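Local coordinates for protein HIAXHD3 (Humicola insolens, PDB 3ZXK) that probably removes L-arabinofuranose side chains from xylan as a family 43 exo-arabinofuranosidase, a scaffold used for engineering endo-xylanase activity, at residues Q189-A194 with A213-R218; L387-M392 with I410-Q415; A419-V424 with Y481-G486. All blocks are in the same frame, centred on the assembly; numbering follows the deposited sequence.

Interaction 1: Q189-A194 with A213-R218. With XYP (beta-D-xylopyranose), chain C.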
loop_
_atom_site.group_PDB
_atom_site.type_symbol
_atom_site.label_atom_id
_atom_site.label_comp_id
_atom_site.label_asym_id
_atom_site.label_seq_id
_atom_site.Cartn_x
_atom_site.Cartn_y
_atom_site.Cartn_z
ATOM N N GLN A 189 -11.648 25.279 -8.064
ATOM C CA GLN A 189 -11.218 23.891 -8.254
ATOM C C GLN A 189 -10.844 23.293 -6.906
ATOM O O GLN A 189 -10.244 23.963 -6.056
ATOM C CB GLN A 189 -9.992 23.812 -9.169
ATOM C CG GLN A 189 -10.211 24.176 -10.632
ATOM C CD GLN A 189 -8.905 24.224 -11.427
ATOM O OE1 GLN A 189 -7.815 23.920 -10.909
ATOM N NE2 GLN A 189 -9.005 24.634 -12.682
ATOM N N THR A 190 -11.157 22.021 -6.732
ATOM C CA THR A 190 -10.770 21.276 -5.538
ATOM C C THR A 190 -9.280 20.949 -5.528
ATOM O O THR A 190 -8.755 20.416 -6.499
ATOM C CB THR A 190 -11.561 19.969 -5.480
ATOM O OG1 THR A 190 -12.952 20.283 -5.375
ATOM C CG2 THR A 190 -11.121 19.092 -4.292
ATOM N N VAL A 191 -8.596 21.294 -4.441
ATOM C CA VAL A 191 -7.285 20.716 -4.202
ATOM C C VAL A 191 -7.246 19.885 -2.913
ATOM O O VAL A 191 -8.102 20.034 -2.037
ATOM C CB VAL A 191 -6.158 21.775 -4.238
ATOM C CG1 VAL A 191 -6.168 22.521 -5.583
ATOM C CG2 VAL A 191 -6.272 22.771 -3.081
ATOM N N GLU A 192 -6.290 18.963 -2.845
ATOM C CA GLU A 192 -6.097 18.078 -1.677
ATOM C C GLU A 192 -4.668 17.514 -1.749
ATOM O O GLU A 192 -3.822 18.010 -2.478
ATOM C CB GLU A 192 -7.163 16.947 -1.619
ATOM C CG GLU A 192 -7.110 15.901 -2.736
ATOM C CD GLU A 192 -8.058 14.711 -2.521
ATOM O OE1 GLU A 192 -8.909 14.721 -1.598
ATOM O OE2 GLU A 192 -7.978 13.734 -3.295
ATOM N N GLY A 193 -4.374 16.492 -0.960
ATOM C CA GLY A 193 -3.072 15.817 -1.060
ATOM C C GLY A 193 -1.852 16.586 -0.579
ATOM O O GLY A 193 -0.726 16.279 -1.019
ATOM N N ALA A 194 -2.031 17.539 0.350
ATOM C CA ALA A 194 -0.938 18.363 0.862
ATOM C C ALA A 194 0.325 17.599 1.305
ATOM O O ALA A 194 0.265 16.609 2.034
ATOM C CB ALA A 194 -1.438 19.285 1.989
ATOM N N ALA A 213 -3.635 16.861 -11.950
ATOM C CA ALA A 213 -2.694 17.984 -11.833
ATOM C C ALA A 213 -2.087 18.061 -10.467
ATOM O O ALA A 213 -2.684 17.588 -9.487
ATOM C CB ALA A 213 -3.337 19.350 -12.189
ATOM N N GLU A 214 -0.891 18.639 -10.419
ATOM C CA GLU A 214 -0.208 18.971 -9.172
ATOM C C GLU A 214 0.166 20.458 -9.225
ATOM O O GLU A 214 0.684 20.918 -10.245
ATOM C CB GLU A 214 1.046 18.130 -9.002
ATOM C CG GLU A 214 1.703 18.274 -7.625
ATOM C CD GLU A 214 0.997 17.442 -6.538
ATOM O OE1 GLU A 214 -0.004 16.762 -6.843
ATOM O OE2 GLU A 214 1.433 17.487 -5.366
ATOM N N TYR A 215 -0.130 21.181 -8.143
ATOM C CA TYR A 215 0.273 22.572 -7.999
ATOM C C TYR A 215 1.333 22.697 -6.936
ATOM O O TYR A 215 1.373 21.921 -5.984
ATOM C CB TYR A 215 -0.930 23.481 -7.694
ATOM C CG TYR A 215 -2.066 23.383 -8.704
ATOM C CD1 TYR A 215 -1.816 23.362 -10.076
ATOM C CD2 TYR A 215 -3.386 23.321 -8.282
ATOM C CE1 TYR A 215 -2.854 23.277 -11.000
ATOM C CE2 TYR A 215 -4.432 23.243 -9.188
ATOM C CZ TYR A 215 -4.159 23.225 -10.551
ATOM O OH TYR A 215 -5.183 23.134 -11.470
ATOM N N VAL A 216 2.236 23.640 -7.134
ATOM C CA VAL A 216 3.174 24.000 -6.086
ATOM C C VAL A 216 2.735 25.323 -5.495
ATOM O O VAL A 216 2.511 26.293 -6.223
ATOM C CB VAL A 216 4.668 23.972 -6.540
ATOM C CG1 VAL A 216 4.898 24.684 -7.868
ATOM C CG2 VAL A 216 5.559 24.546 -5.428
ATOM N N LEU A 217 2.531 25.351 -4.183
ATOM C CA LEU A 217 2.189 26.603 -3.492
ATOM C C LEU A 217 3.405 27.107 -2.726
ATOM O O LEU A 217 4.145 26.303 -2.176
ATOM C CB LEU A 217 1.046 26.393 -2.495
ATOM C CG LEU A 217 -0.107 25.500 -2.927
ATOM C CD1 LEU A 217 -1.123 25.406 -1.801
ATOM C CD2 LEU A 217 -0.709 26.027 -4.199
ATOM N N ARG A 218 3.581 28.427 -2.667
ATOM C CA ARG A 218 4.679 29.038 -1.908
ATOM C C ARG A 218 4.130 30.190 -1.065
ATOM O O ARG A 218 3.302 31.005 -1.536
ATOM C CB ARG A 218 5.785 29.537 -2.844
ATOM C CG ARG A 218 7.066 29.985 -2.119
ATOM C CD ARG A 218 8.118 30.442 -3.111
ATOM N NE ARG A 218 7.776 31.759 -3.655
ATOM C CZ ARG A 218 8.475 32.369 -4.610
ATOM N NH1 ARG A 218 9.552 31.769 -5.116
ATOM N NH2 ARG A 218 8.112 33.570 -5.044
HETATM C C1 XYP C . -11.360 11.135 -6.367
HETATM C C2 XYP C . -10.226 11.362 -5.360
HETATM C C3 XYP C . -10.658 11.027 -3.936
HETATM C C4 XYP C . -11.863 11.879 -3.548
HETATM C C5 XYP C . -12.631 12.372 -4.774
HETATM O O2 XYP C . -9.097 10.540 -5.669
HETATM O O3 XYP C . -9.570 11.271 -3.034
HETATM O O4 XYP C . -12.391 11.281 -2.361
HETATM O O5 XYP C . -12.646 11.351 -5.769
HETATM O O HOH W 1 0.695 15.918 -3.452
#
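V191 and Y215 are the closest backbone pair, with CA atoms 8.7 Å apart. The gap is this wide because strand 202-209 lies between the two strands and pairs antiparallel with each of them. The contact is therefore made by side chains and a water.

Y215 OH donates a hydrogen bond of 2.8 Å to Q189 OE1. It arrives in the carbonyl plane of the amide and on a lone pair, with a C=O...donor angle of 144°. Q189 OE1 lies at the ring edge, near its plane, and the amide is tilted only 21° from the ring. The Q189 chain is extended beyond CG (chi2 173°), which carries the amide out to the phenol. R209 adds a weak hydrogen bond to the same oxygen.

V191 reaches the same ring beside the polar bond. Its CG1 lies 4.0 Å from Y215 CD2, near the ring plane. Y183 of strand 175-183 also packs on V191.

A water lies 2.8 Å from G193 O and 2.6 Å from E214 OE2, and could bridge the two.

E192 faces the sugar. Its OE2 accepts a 2.9 Å hydrogen bond from O3 of the bound xylose. Its OE1 is held by Y142 OH and N160 ND2. One oxygen thus meets the ligand while the other is fixed by the protein.

The chemistry joins an in-plane phenol-amide bond to an apolar edge. Together they tie the loop leading into strand 192-199 to strand 213-219, directly next to a glutamate that lines the glycan pocket of this beta-propeller.

Interaction 2: L387-M392 with I410-Q415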
loop_
_atom_site.group_PDB
_atom_site.type_symbol
_atom_site.label_atom_id
_atom_site.label_comp_id
_atom_site.label_asym_id
_atom_site.label_seq_id
_atom_site.Cartn_x
_atom_site.Cartn_y
_atom_site.Cartn_z
ATOM N N LEU A 387 0.175 -25.321 0.334
ATOM C CA LEU A 387 -0.619 -25.575 1.555
ATOM C C LEU A 387 -0.670 -27.025 1.959
ATOM O O LEU A 387 -0.576 -27.921 1.106
ATOM C CB LEU A 387 -2.054 -25.058 1.413
ATOM C CG LEU A 387 -2.203 -23.558 1.146
ATOM C CD1 LEU A 387 -2.315 -23.297 -0.346
ATOM C CD2 LEU A 387 -3.417 -23.052 1.892
ATOM N N ASP A 388 -0.785 -27.256 3.262
ATOM C CA ASP A 388 -1.217 -28.551 3.791
ATOM C C ASP A 388 -2.650 -28.359 4.349
ATOM O O ASP A 388 -2.845 -27.599 5.304
ATOM C CB ASP A 388 -0.248 -28.996 4.885
ATOM C CG ASP A 388 -0.662 -30.284 5.612
ATOM O OD1 ASP A 388 -1.796 -30.808 5.441
ATOM O OD2 ASP A 388 0.176 -30.763 6.417
ATOM N N VAL A 389 -3.642 -29.014 3.753
ATOM C CA VAL A 389 -5.036 -28.743 4.123
ATOM C C VAL A 389 -5.718 -29.916 4.847
ATOM O O VAL A 389 -6.948 -29.974 4.957
ATOM C CB VAL A 389 -5.904 -28.306 2.910
ATOM C CG1 VAL A 389 -5.331 -27.043 2.249
ATOM C CG2 VAL A 389 -6.044 -29.435 1.906
ATOM N N ARG A 390 -4.912 -30.840 5.377
ATOM C CA ARG A 390 -5.456 -32.003 6.088
ATOM C C ARG A 390 -6.320 -31.620 7.283
ATOM O O ARG A 390 -7.247 -32.362 7.640
ATOM C CB ARG A 390 -4.389 -32.995 6.497
ATOM C CG ARG A 390 -3.751 -33.696 5.307
ATOM C CD ARG A 390 -2.544 -34.490 5.733
ATOM N NE ARG A 390 -1.607 -33.621 6.447
ATOM C CZ ARG A 390 -0.616 -34.065 7.218
ATOM N NH1 ARG A 390 -0.435 -35.367 7.371
ATOM N NH2 ARG A 390 0.196 -33.213 7.829
ATOM N N GLY A 391 -6.023 -30.464 7.890
ATOM C CA GLY A 391 -6.757 -30.006 9.071
ATOM C C GLY A 391 -8.110 -29.364 8.809
ATOM O O GLY A 391 -8.776 -28.925 9.759
ATOM N N MET A 392 -8.522 -29.277 7.540
ATOM C CA MET A 392 -9.865 -28.739 7.261
ATOM C C MET A 392 -10.976 -29.594 7.855
ATOM O O MET A 392 -10.876 -30.834 7.893
ATOM C CB MET A 392 -10.106 -28.590 5.771
ATOM C CG MET A 392 -9.189 -27.559 5.160
ATOM S SD MET A 392 -9.486 -27.340 3.401
ATOM C CE MET A 392 -10.892 -26.240 3.405
ATOM N N ILE A 410 -9.193 -19.919 -6.330
ATOM C CA ILE A 410 -9.102 -21.358 -6.498
ATOM C C ILE A 410 -8.790 -21.894 -5.095
ATOM O O ILE A 410 -7.980 -21.305 -4.347
ATOM C CB ILE A 410 -8.036 -21.781 -7.532
ATOM C CG1 ILE A 410 -8.130 -23.295 -7.780
ATOM C CG2 ILE A 410 -6.639 -21.322 -7.109
ATOM C CD1 ILE A 410 -7.335 -23.763 -8.980
ATOM N N GLY A 411 -9.457 -22.963 -4.692
ATOM C CA GLY A 411 -9.278 -23.422 -3.325
ATOM C C GLY A 411 -9.835 -24.787 -3.097
ATOM O O GLY A 411 -10.123 -25.536 -4.046
ATOM N N VAL A 412 -9.948 -25.120 -1.818
ATOM C CA VAL A 412 -10.422 -26.429 -1.398
ATOM C C VAL A 412 -11.656 -26.231 -0.537
ATOM O O VAL A 412 -11.679 -25.365 0.350
ATOM C CB VAL A 412 -9.356 -27.202 -0.587
ATOM C CG1 VAL A 412 -9.872 -28.580 -0.116
ATOM C CG2 VAL A 412 -8.080 -27.375 -1.404
ATOM N N TRP A 413 -12.699 -26.980 -0.874
ATOM C CA TRP A 413 -13.920 -27.079 -0.065
ATOM C C TRP A 413 -13.951 -28.452 0.576
ATOM O O TRP A 413 -13.833 -29.492 -0.107
ATOM C CB TRP A 413 -15.181 -26.875 -0.921
ATOM C CG TRP A 413 -15.446 -25.447 -1.292
ATOM C CD1 TRP A 413 -14.593 -24.367 -1.187
ATOM C CD2 TRP A 413 -16.690 -24.931 -1.807
ATOM N NE1 TRP A 413 -15.208 -23.225 -1.611
ATOM C CE2 TRP A 413 -16.496 -23.501 -1.996
ATOM C CE3 TRP A 413 -17.917 -25.504 -2.124
ATOM C CZ2 TRP A 413 -17.524 -22.678 -2.470
ATOM C CZ3 TRP A 413 -18.942 -24.687 -2.592
ATOM C CH2 TRP A 413 -18.752 -23.309 -2.765
ATOM N N LYS A 414 -14.081 -28.457 1.893
ATOM C CA LYS A 414 -14.277 -29.691 2.671
ATOM C C LYS A 414 -15.780 -29.806 2.998
ATOM O O LYS A 414 -16.338 -28.954 3.681
ATOM C CB LYS A 414 -13.428 -29.669 3.963
ATOM C CG LYS A 414 -13.426 -31.003 4.737
ATOM C CD LYS A 414 -12.548 -32.057 4.062
ATOM C CE LYS A 414 -12.471 -33.334 4.868
ATOM N NZ LYS A 414 -11.691 -33.101 6.107
ATOM N N GLN A 415 -16.439 -30.828 2.462
ATOM C CA GLN A 415 -17.842 -31.111 2.792
ATOM C C GLN A 415 -17.930 -32.545 3.256
ATOM O O GLN A 415 -17.560 -33.459 2.524
ATOM C CB GLN A 415 -18.782 -30.791 1.609
ATOM C CG GLN A 415 -18.676 -29.335 1.118
ATOM C CD GLN A 415 -19.392 -29.107 -0.196
ATOM O OE1 GLN A 415 -19.492 -30.000 -1.052
ATOM N NE2 GLN A 415 -19.916 -27.920 -0.358
HETATM O O HOH W 2 -9.214 -31.853 4.457
#
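M392 and V412 make the apolar core of this contact. M392 SD lies 3.7 Å from V412 CG1. The methionine chain turns at its last torsion (chi3 81°), which places CE 3.3 Å from the backbone O of V412. V389 CG2 adds a looser touch on V412 CG2 at 4.4 Å. I457 of strand 457-464 packs on both valines.

The polar part belongs to K414. Its NZ donates a hydrogen bond of 3.0 Å to M392 O. NZ sits above the carbonyl plane, 44° out of it, rather than on a lone pair. A water accepts from the same NZ and donates to V389 O, so the lysine is linked to two carbonyls of the turn.

The turn has ionic and backbone bonds of its own. V389 to M392 form a type I beta turn, closed by M392 N to V389 O. R390 grips D388 side-on, with NE on OD1 and NH2 on OD2 at 2.8 Å. D388 OD1 also accepts from R390 N, making an Asx turn.

A turn locked by D388 is thus joined to strand 406-415 by a methionine on its apolar side and a lysine bound to one carbonyl directly and to another through water.

Interaction 3: A419-V424 with Y481-G486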
loop_
_atom_site.group_PDB
_atom_site.type_symbol
_atom_site.label_atom_id
_atom_site.label_comp_id
_atom_site.label_asym_id
_atom_site.label_seq_id
_atom_site.Cartn_x
_atom_site.Cartn_y
_atom_site.Cartn_z
ATOM N N ALA A 419 -12.829 -33.690 0.422
ATOM C CA ALA A 419 -12.167 -32.435 0.086
ATOM C C ALA A 419 -11.970 -32.389 -1.416
ATOM O O ALA A 419 -11.551 -33.380 -2.035
ATOM C CB ALA A 419 -10.828 -32.285 0.779
ATOM N N ARG A 420 -12.312 -31.261 -2.012
ATOM C CA ARG A 420 -12.122 -31.112 -3.436
ATOM C C ARG A 420 -11.726 -29.706 -3.810
ATOM O O ARG A 420 -12.044 -28.724 -3.112
ATOM C CB ARG A 420 -13.366 -31.523 -4.197
ATOM C CG ARG A 420 -14.443 -30.471 -4.225
ATOM C CD ARG A 420 -15.544 -30.896 -5.160
ATOM N NE ARG A 420 -16.500 -29.840 -5.443
ATOM C CZ ARG A 420 -17.498 -29.482 -4.641
ATOM N NH1 ARG A 420 -17.685 -30.060 -3.444
ATOM N NH2 ARG A 420 -18.319 -28.535 -5.043
ATOM N N ILE A 421 -11.040 -29.621 -4.931
ATOM C CA ILE A 421 -10.640 -28.334 -5.480
ATOM C C ILE A 421 -11.795 -27.705 -6.236
ATOM O O ILE A 421 -12.506 -28.400 -6.955
ATOM C CB ILE A 421 -9.415 -28.492 -6.404
ATOM C CG1 ILE A 421 -8.303 -29.179 -5.619
ATOM C CG2 ILE A 421 -8.927 -27.153 -6.940
ATOM C CD1 ILE A 421 -7.176 -29.694 -6.466
ATOM N N VAL A 422 -11.990 -26.405 -6.031
ATOM C CA VAL A 422 -13.003 -25.612 -6.725
ATOM C C VAL A 422 -12.405 -24.289 -7.201
ATOM O O VAL A 422 -11.419 -23.786 -6.618
ATOM C CB VAL A 422 -14.239 -25.313 -5.819
ATOM C CG1 VAL A 422 -14.976 -26.599 -5.435
ATOM C CG2 VAL A 422 -13.820 -24.548 -4.566
ATOM N N MET A 423 -12.988 -23.734 -8.257
ATOM C CA MET A 423 -12.711 -22.362 -8.650
ATOM C C MET A 423 -14.032 -21.604 -8.521
ATOM O O MET A 423 -15.022 -22.032 -9.074
ATOM C CB MET A 423 -12.110 -22.317 -10.080
ATOM C CG MET A 423 -11.685 -20.934 -10.537
ATOM S SD MET A 423 -13.059 -19.965 -11.207
ATOM C CE MET A 423 -12.299 -18.408 -11.701
ATOM N N VAL A 424 -14.017 -20.503 -7.765
ATOM C CA VAL A 424 -15.172 -19.671 -7.447
ATOM C C VAL A 424 -14.996 -18.265 -8.032
ATOM O O VAL A 424 -13.924 -17.625 -7.890
ATOM C CB VAL A 424 -15.358 -19.598 -5.908
ATOM C CG1 VAL A 424 -16.367 -18.523 -5.479
ATOM C CG2 VAL A 424 -15.700 -20.978 -5.345
ATOM N N TYR A 481 -3.947 -25.480 -10.319
ATOM C CA TYR A 481 -3.540 -26.236 -9.148
ATOM C C TYR A 481 -2.522 -27.284 -9.529
ATOM O O TYR A 481 -2.450 -27.681 -10.690
ATOM C CB TYR A 481 -4.752 -26.897 -8.464
ATOM C CG TYR A 481 -5.389 -27.996 -9.307
ATOM C CD1 TYR A 481 -4.953 -29.334 -9.224
ATOM C CD2 TYR A 481 -6.424 -27.705 -10.195
ATOM C CE1 TYR A 481 -5.518 -30.324 -10.018
ATOM C CE2 TYR A 481 -7.016 -28.707 -10.955
ATOM C CZ TYR A 481 -6.548 -30.011 -10.880
ATOM O OH TYR A 481 -7.138 -31.016 -11.644
ATOM N N SER A 482 -1.735 -27.684 -8.533
ATOM C CA SER A 482 -0.846 -28.837 -8.618
ATOM C C SER A 482 -1.023 -29.735 -7.413
ATOM O O SER A 482 -1.005 -29.286 -6.267
ATOM C CB SER A 482 0.625 -28.430 -8.727
ATOM O OG SER A 482 1.455 -29.584 -8.711
ATOM N N ILE A 483 -1.165 -31.020 -7.693
ATOM C CA ILE A 483 -1.151 -32.030 -6.647
ATOM C C ILE A 483 -0.001 -33.014 -6.886
ATOM O O ILE A 483 -0.036 -34.156 -6.430
ATOM C CB ILE A 483 -2.515 -32.743 -6.520
ATOM C CG1 ILE A 483 -2.984 -33.280 -7.869
ATOM C CG2 ILE A 483 -3.559 -31.783 -5.965
ATOM C CD1 ILE A 483 -3.878 -34.501 -7.773
ATOM N N ASP A 484 1.028 -32.554 -7.592
ATOM C CA ASP A 484 2.248 -33.352 -7.732
ATOM C C ASP A 484 3.499 -32.537 -7.385
ATOM O O ASP A 484 4.502 -32.574 -8.094
ATOM C CB ASP A 484 2.323 -34.013 -9.111
ATOM C CG ASP A 484 2.575 -33.028 -10.233
ATOM O OD1 ASP A 484 2.440 -31.800 -10.045
ATOM O OD2 ASP A 484 2.928 -33.495 -11.326
ATOM N N GLY A 485 3.427 -31.800 -6.278
ATOM C CA GLY A 485 4.579 -31.055 -5.777
ATOM C C GLY A 485 5.022 -29.889 -6.640
ATOM O O GLY A 485 6.186 -29.500 -6.603
ATOM N N GLY A 486 4.097 -29.335 -7.423
ATOM C CA GLY A 486 4.379 -28.172 -8.265
ATOM C C GLY A 486 5.047 -28.507 -9.583
ATOM O O GLY A 486 5.507 -27.619 -10.296
#
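I421 and Y481 meet through a CH-pi contact. The CD1 methyl of I421 stands over one face of the Y481 ring, 3.9 Å from its centroid and 24° off the ring normal. It is offset toward the rim, so its nearest ring atom is Y481 CD1 at 3.6 Å. With chi1 at 67°, the tyrosine ring is tucked over its own backbone and turns a face to the isoleucine.

Two further touches are plainly apolar. I421 CG2 lies 4.1 Å from Y481 CD2, so both branches of the isoleucine meet the ring. I421 CD1 also comes within 4.2 Å of I483 CG2. One methyl is shared between an aromatic face and an aliphatic branch. I449 touches both isoleucines, P447 touches I421 and Y481, and L492 of strand 490-497 also packs on I421.

Hydrogen bonding is found within the loop that follows strand 476-482. S482 OG accepts from G486 N at 2.9 Å, with an N-H...acceptor angle of 136°. T488 N donates to D484 OD1 a little further on. The backbone takes positive phi at G485 and G486, a conformation glycine adopts easily, as the chain heads back toward strand 490-497.

The two strands lie in different sheets of the C-terminal beta-sandwich, and the CA atoms of I421 and Y481 are 8.3 Å apart. Across the gap the contact is apolar and CH-pi in nature. It depends on shape and dispersion, while S482 and D484 make their hydrogen bonds within the neighbouring loop.

In the fold
Interaction 1 comes first along the chain and lies in the family 43 beta-propeller, in the sheet that contains strands 192-199, 202-209 and 213-219. Interactions 2 and 3 follow in the C-terminal concanavalin A-like sandwich, on the opposite side of the chain's centre. Their centres are each about 50 Å from that of interaction 1. The centres of interactions 2 and 3 are about 9 Å apart and the two touch. Strands 406-415 and 418-429 are sheet neighbours, with probable backbone hydrogen bonds from V422 N to G411 O and from W413 N to R420 O. Both contacts join this sandwich sheet to its partner, with strands 380-388 and 476-482; only interaction 1 lies at the glycan pocket.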